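Local coordinates for separin (Saccharomyces cerevisiae, PDB 5U1T), which is a caspase-like cysteine protease that cleaves the Scc1 subunit of cohesin at the onset of anaphase, releasing sister chromatids for segregation, at residues K715-N723 against Y732-I742. Sequence-based numbering, arbitrary orientation.
Sequences KPELFDINN and YIKVILLNIKI
Asn-723 and Tyr-732 meet because each side chain extends with CG anti to its own backbone nitrogen (chi1 -154° for Asn-723), which lays the asparagine on one face of the phenol ring. Its CB stands 3.4 Å from the Tyr-732 ring centroid and 9° off the normal, the geometry of a CH-pi contact; the Asn-723 amide continues across the same face, its plane only 23° from that of the ring, with ND2 3.4 Å from Tyr-732 CG. Ile-736 CD1, one helical turn on, covers the opposite face nearer the rim, so the ring sits between Asn-723 of the loop and Ile-736 of its own helix. The amide is also tied down within the loop, since Asn-723 OD1 accepts a hydrogen bond from Leu-727 N. A type I turn from Asp-720 to Asn-723, closed by Asn-723 N donating to Asp-720 O, brings this residue round to the ring.

Further along, Val-735 sets its two methyls against backbone carbonyls, CG2 lying 3.5 Å from Glu-717 O, while Leu-738 CD2 reaches Leu-718 CB at 4.0 Å. Both leucines also touch Leu-684, which places helix 680-689 beside this apolar patch. The Phe-719 ring follows just after the 3-10 turn at 716-718: CG is anti to the carbonyl carbon, and CE2 comes within 3.9 Å of Ile-742 CD1, the side chains crossing at about a right angle. Between the Tyr-732 and Phe-719 ends, Ile-721 CG2 makes wider apolar contacts, 4.4 Å to Val-735 CG1, and also faces Ile-736 CG1.

With 512 Å² buried, and away from the probable catalytic cysteine, this is structural packing within a helix-loop-helix connection of separase's alpha-helical region, whose loop, leaving helix 700-714, doubles back along the early turns of helix 729-752.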
loop_
_atom_site.group_PDB
_atom_site.type_symbol
_atom_site.label_atom_id
_atom_site.label_comp_id
_atom_site.label_asym_id
_atom_site.label_seq_id
_atom_site.Cartn_x
_atom_site.Cartn_y
_atom_site.Cartn_z
ATOM N N LYS A 715 -16.675 8.856 -11.559
ATOM C CA LYS A 715 -16.469 7.435 -11.354
ATOM C C LYS A 715 -16.804 7.086 -9.909
ATOM O O LYS A 715 -15.913 6.751 -9.121
ATOM C CB LYS A 715 -15.026 7.052 -11.699
ATOM C CG LYS A 715 -14.855 5.653 -12.280
ATOM C CD LYS A 715 -15.463 5.547 -13.681
ATOM C CE LYS A 715 -15.396 4.124 -14.258
ATOM N NZ LYS A 715 -16.183 4.004 -15.521
ATOM N N PRO A 716 -18.101 7.168 -9.555
ATOM C CA PRO A 716 -18.575 6.970 -8.179
ATOM C C PRO A 716 -18.053 5.676 -7.561
ATOM O O PRO A 716 -17.686 5.648 -6.385
ATOM C CB PRO A 716 -20.105 6.911 -8.335
ATOM C CG PRO A 716 -20.385 7.646 -9.569
ATOM C CD PRO A 716 -19.223 7.371 -10.485
ATOM N N GLU A 717 -17.999 4.621 -8.364
ATOM C CA GLU A 717 -17.636 3.315 -7.846
ATOM C C GLU A 717 -16.172 3.286 -7.405
ATOM O O GLU A 717 -15.722 2.307 -6.807
ATOM C CB GLU A 717 -17.920 2.211 -8.883
ATOM C CG GLU A 717 -17.235 2.411 -10.230
ATOM C CD GLU A 717 -18.058 3.235 -11.235
ATOM O OE1 GLU A 717 -18.586 4.310 -10.866
ATOM O OE2 GLU A 717 -18.170 2.811 -12.412
ATOM N N LEU A 718 -15.434 4.359 -7.682
ATOM C CA LEU A 718 -14.071 4.487 -7.174
ATOM C C LEU A 718 -14.123 4.747 -5.685
ATOM O O LEU A 718 -13.123 4.643 -4.984
ATOM C CB LEU A 718 -13.309 5.620 -7.867
ATOM C CG LEU A 718 -12.884 5.442 -9.320
ATOM C CD1 LEU A 718 -12.029 6.607 -9.758
ATOM C CD2 LEU A 718 -12.146 4.127 -9.486
ATOM N N PHE A 719 -15.315 5.088 -5.213
ATOM C CA PHE A 719 -15.501 5.501 -3.835
ATOM C C PHE A 719 -16.601 4.696 -3.164
ATOM O O PHE A 719 -17.229 5.166 -2.217
ATOM C CB PHE A 719 -15.820 6.991 -3.782
ATOM C CG PHE A 719 -14.818 7.846 -4.511
ATOM C CD1 PHE A 719 -14.964 8.115 -5.868
ATOM C CD2 PHE A 719 -13.723 8.372 -3.845
ATOM C CE1 PHE A 719 -14.037 8.888 -6.541
ATOM C CE2 PHE A 719 -12.802 9.153 -4.511
ATOM C CZ PHE A 719 -12.959 9.408 -5.862
ATOM N N ASP A 720 -16.837 3.484 -3.663
ATOM C CA ASP A 720 -17.839 2.612 -3.069
ATOM C C ASP A 720 -17.190 1.654 -2.091
ATOM O O ASP A 720 -17.085 0.458 -2.348
ATOM C CB ASP A 720 -18.588 1.834 -4.135
ATOM C CG ASP A 720 -19.766 1.082 -3.571
ATOM O OD1 ASP A 720 -20.211 1.429 -2.448
ATOM O OD2 ASP A 720 -20.248 0.156 -4.254
ATOM N N ILE A 721 -16.769 2.201 -0.959
ATOM C CA ILE A 721 -16.033 1.436 0.034
ATOM C C ILE A 721 -16.946 0.501 0.819
ATOM O O ILE A 721 -16.471 -0.321 1.605
ATOM C CB ILE A 721 -15.283 2.368 1.001
ATOM C CG1 ILE A 721 -16.192 3.500 1.475
ATOM C CG2 ILE A 721 -14.071 2.950 0.318
ATOM C CD1 ILE A 721 -16.721 3.317 2.872
ATOM N N ASN A 722 -18.253 0.630 0.604
ATOM C CA ASN A 722 -19.212 -0.308 1.177
ATOM C C ASN A 722 -19.594 -1.404 0.185
ATOM O O ASN A 722 -20.410 -2.267 0.498
ATOM C CB ASN A 722 -20.466 0.431 1.654
ATOM C CG ASN A 722 -20.249 1.142 2.974
ATOM O OD1 ASN A 722 -19.243 0.933 3.651
ATOM N ND2 ASN A 722 -21.201 1.980 3.354
ATOM N N ASN A 723 -18.991 -1.353 -1.004
ATOM C CA ASN A 723 -19.291 -2.257 -2.127
ATOM C C ASN A 723 -20.773 -2.543 -2.371
ATOM O O ASN A 723 -21.185 -3.698 -2.465
ATOM C CB ASN A 723 -18.564 -3.589 -1.951
ATOM C CG ASN A 723 -18.315 -4.288 -3.273
ATOM O OD1 ASN A 723 -18.564 -3.725 -4.339
ATOM N ND2 ASN A 723 -17.816 -5.516 -3.214
ATOM N N TYR A 732 -12.810 -4.789 -5.257
ATOM C CA TYR A 732 -13.332 -4.071 -4.109
ATOM C C TYR A 732 -12.183 -3.756 -3.161
ATOM O O TYR A 732 -12.113 -2.655 -2.637
ATOM C CB TYR A 732 -14.428 -4.869 -3.405
ATOM C CG TYR A 732 -14.913 -4.242 -2.120
ATOM C CD1 TYR A 732 -15.142 -2.870 -2.030
ATOM C CD2 TYR A 732 -15.150 -5.023 -0.993
ATOM C CE1 TYR A 732 -15.586 -2.293 -0.844
ATOM C CE2 TYR A 732 -15.597 -4.460 0.189
ATOM C CZ TYR A 732 -15.812 -3.096 0.261
ATOM O OH TYR A 732 -16.247 -2.545 1.444
ATOM N N ILE A 733 -11.277 -4.717 -2.971
ATOM C CA ILE A 733 -10.070 -4.502 -2.189
ATOM C C ILE A 733 -9.264 -3.340 -2.781
ATOM O O ILE A 733 -8.741 -2.482 -2.049
ATOM C CB ILE A 733 -9.199 -5.770 -2.137
ATOM C CG1 ILE A 733 -9.906 -6.889 -1.378
ATOM C CG2 ILE A 733 -7.857 -5.484 -1.487
ATOM C CD1 ILE A 733 -10.041 -6.642 0.085
ATOM N N LYS A 734 -9.195 -3.298 -4.111
ATOM C CA LYS A 734 -8.430 -2.272 -4.808
ATOM C C LYS A 734 -9.059 -0.885 -4.653
ATOM O O LYS A 734 -8.342 0.111 -4.581
ATOM C CB LYS A 734 -8.279 -2.637 -6.288
ATOM C CG LYS A 734 -7.131 -3.610 -6.565
ATOM C CD LYS A 734 -7.180 -4.159 -7.987
ATOM C CE LYS A 734 -5.968 -5.042 -8.292
ATOM N NZ LYS A 734 -5.767 -5.272 -9.771
ATOM N N VAL A 735 -10.390 -0.826 -4.597
ATOM C CA VAL A 735 -11.110 0.422 -4.325
ATOM C C VAL A 735 -10.762 0.971 -2.928
ATOM O O VAL A 735 -10.445 2.152 -2.770
ATOM C CB VAL A 735 -12.656 0.222 -4.457
ATOM C CG1 VAL A 735 -13.426 1.300 -3.730
ATOM C CG2 VAL A 735 -13.072 0.177 -5.922
ATOM N N ILE A 736 -10.815 0.109 -1.921
ATOM C CA ILE A 736 -10.510 0.519 -0.565
ATOM C C ILE A 736 -9.079 1.016 -0.503
ATOM O O ILE A 736 -8.806 2.039 0.107
ATOM C CB ILE A 736 -10.713 -0.625 0.444
ATOM C CG1 ILE A 736 -12.158 -1.121 0.411
ATOM C CG2 ILE A 736 -10.397 -0.158 1.841
ATOM C CD1 ILE A 736 -12.436 -2.246 1.403
ATOM N N LEU A 737 -8.169 0.300 -1.156
ATOM C CA LEU A 737 -6.771 0.726 -1.215
ATOM C C LEU A 737 -6.614 2.101 -1.868
ATOM O O LEU A 737 -5.756 2.878 -1.462
ATOM C CB LEU A 737 -5.921 -0.296 -1.965
ATOM C CG LEU A 737 -5.703 -1.643 -1.281
ATOM C CD1 LEU A 737 -5.027 -2.609 -2.242
ATOM C CD2 LEU A 737 -4.896 -1.502 -0.006
ATOM N N LEU A 738 -7.434 2.397 -2.877
ATOM C CA LEU A 738 -7.386 3.704 -3.527
ATOM C C LEU A 738 -7.712 4.797 -2.519
ATOM O O LEU A 738 -7.028 5.823 -2.438
ATOM C CB LEU A 738 -8.362 3.780 -4.706
ATOM C CG LEU A 738 -8.446 5.156 -5.366
ATOM C CD1 LEU A 738 -7.233 5.402 -6.233
ATOM C CD2 LEU A 738 -9.728 5.328 -6.148
ATOM N N ASN A 739 -8.774 4.565 -1.755
ATOM C CA ASN A 739 -9.259 5.551 -0.808
ATOM C C ASN A 739 -8.314 5.671 0.376
ATOM O O ASN A 739 -8.218 6.719 0.984
ATOM C CB ASN A 739 -10.674 5.203 -0.351
ATOM C CG ASN A 739 -11.731 5.529 -1.411
ATOM O OD1 ASN A 739 -11.952 4.751 -2.341
ATOM N ND2 ASN A 739 -12.398 6.667 -1.263
ATOM N N ILE A 740 -7.608 4.595 0.688
ATOM C CA ILE A 740 -6.594 4.633 1.720
ATOM C C ILE A 740 -5.471 5.565 1.277
ATOM O O ILE A 740 -5.021 6.438 2.028
ATOM C CB ILE A 740 -6.045 3.229 2.015
ATOM C CG1 ILE A 740 -7.086 2.424 2.809
ATOM C CG2 ILE A 740 -4.707 3.313 2.741
ATOM C CD1 ILE A 740 -6.709 0.972 3.108
ATOM N N LYS A 741 -5.047 5.389 0.033
ATOM C CA LYS A 741 -3.984 6.196 -0.541
ATOM C C LYS A 741 -4.390 7.667 -0.645
ATOM O O LYS A 741 -3.555 8.543 -0.478
ATOM C CB LYS A 741 -3.599 5.653 -1.918
ATOM C CG LYS A 741 -2.218 6.016 -2.394
ATOM C CD LYS A 741 -2.033 5.605 -3.829
ATOM C CE LYS A 741 -0.717 6.084 -4.370
ATOM N NZ LYS A 741 -0.647 5.886 -5.828
ATOM N N ILE A 742 -5.661 7.942 -0.920
ATOM C CA ILE A 742 -6.106 9.322 -1.019
ATOM C C ILE A 742 -5.977 10.002 0.335
ATOM O O ILE A 742 -5.376 11.067 0.438
ATOM C CB ILE A 742 -7.549 9.431 -1.516
ATOM C CG1 ILE A 742 -7.643 9.053 -2.999
ATOM C CG2 ILE A 742 -8.045 10.838 -1.347
ATOM C CD1 ILE A 742 -9.064 9.006 -3.533
#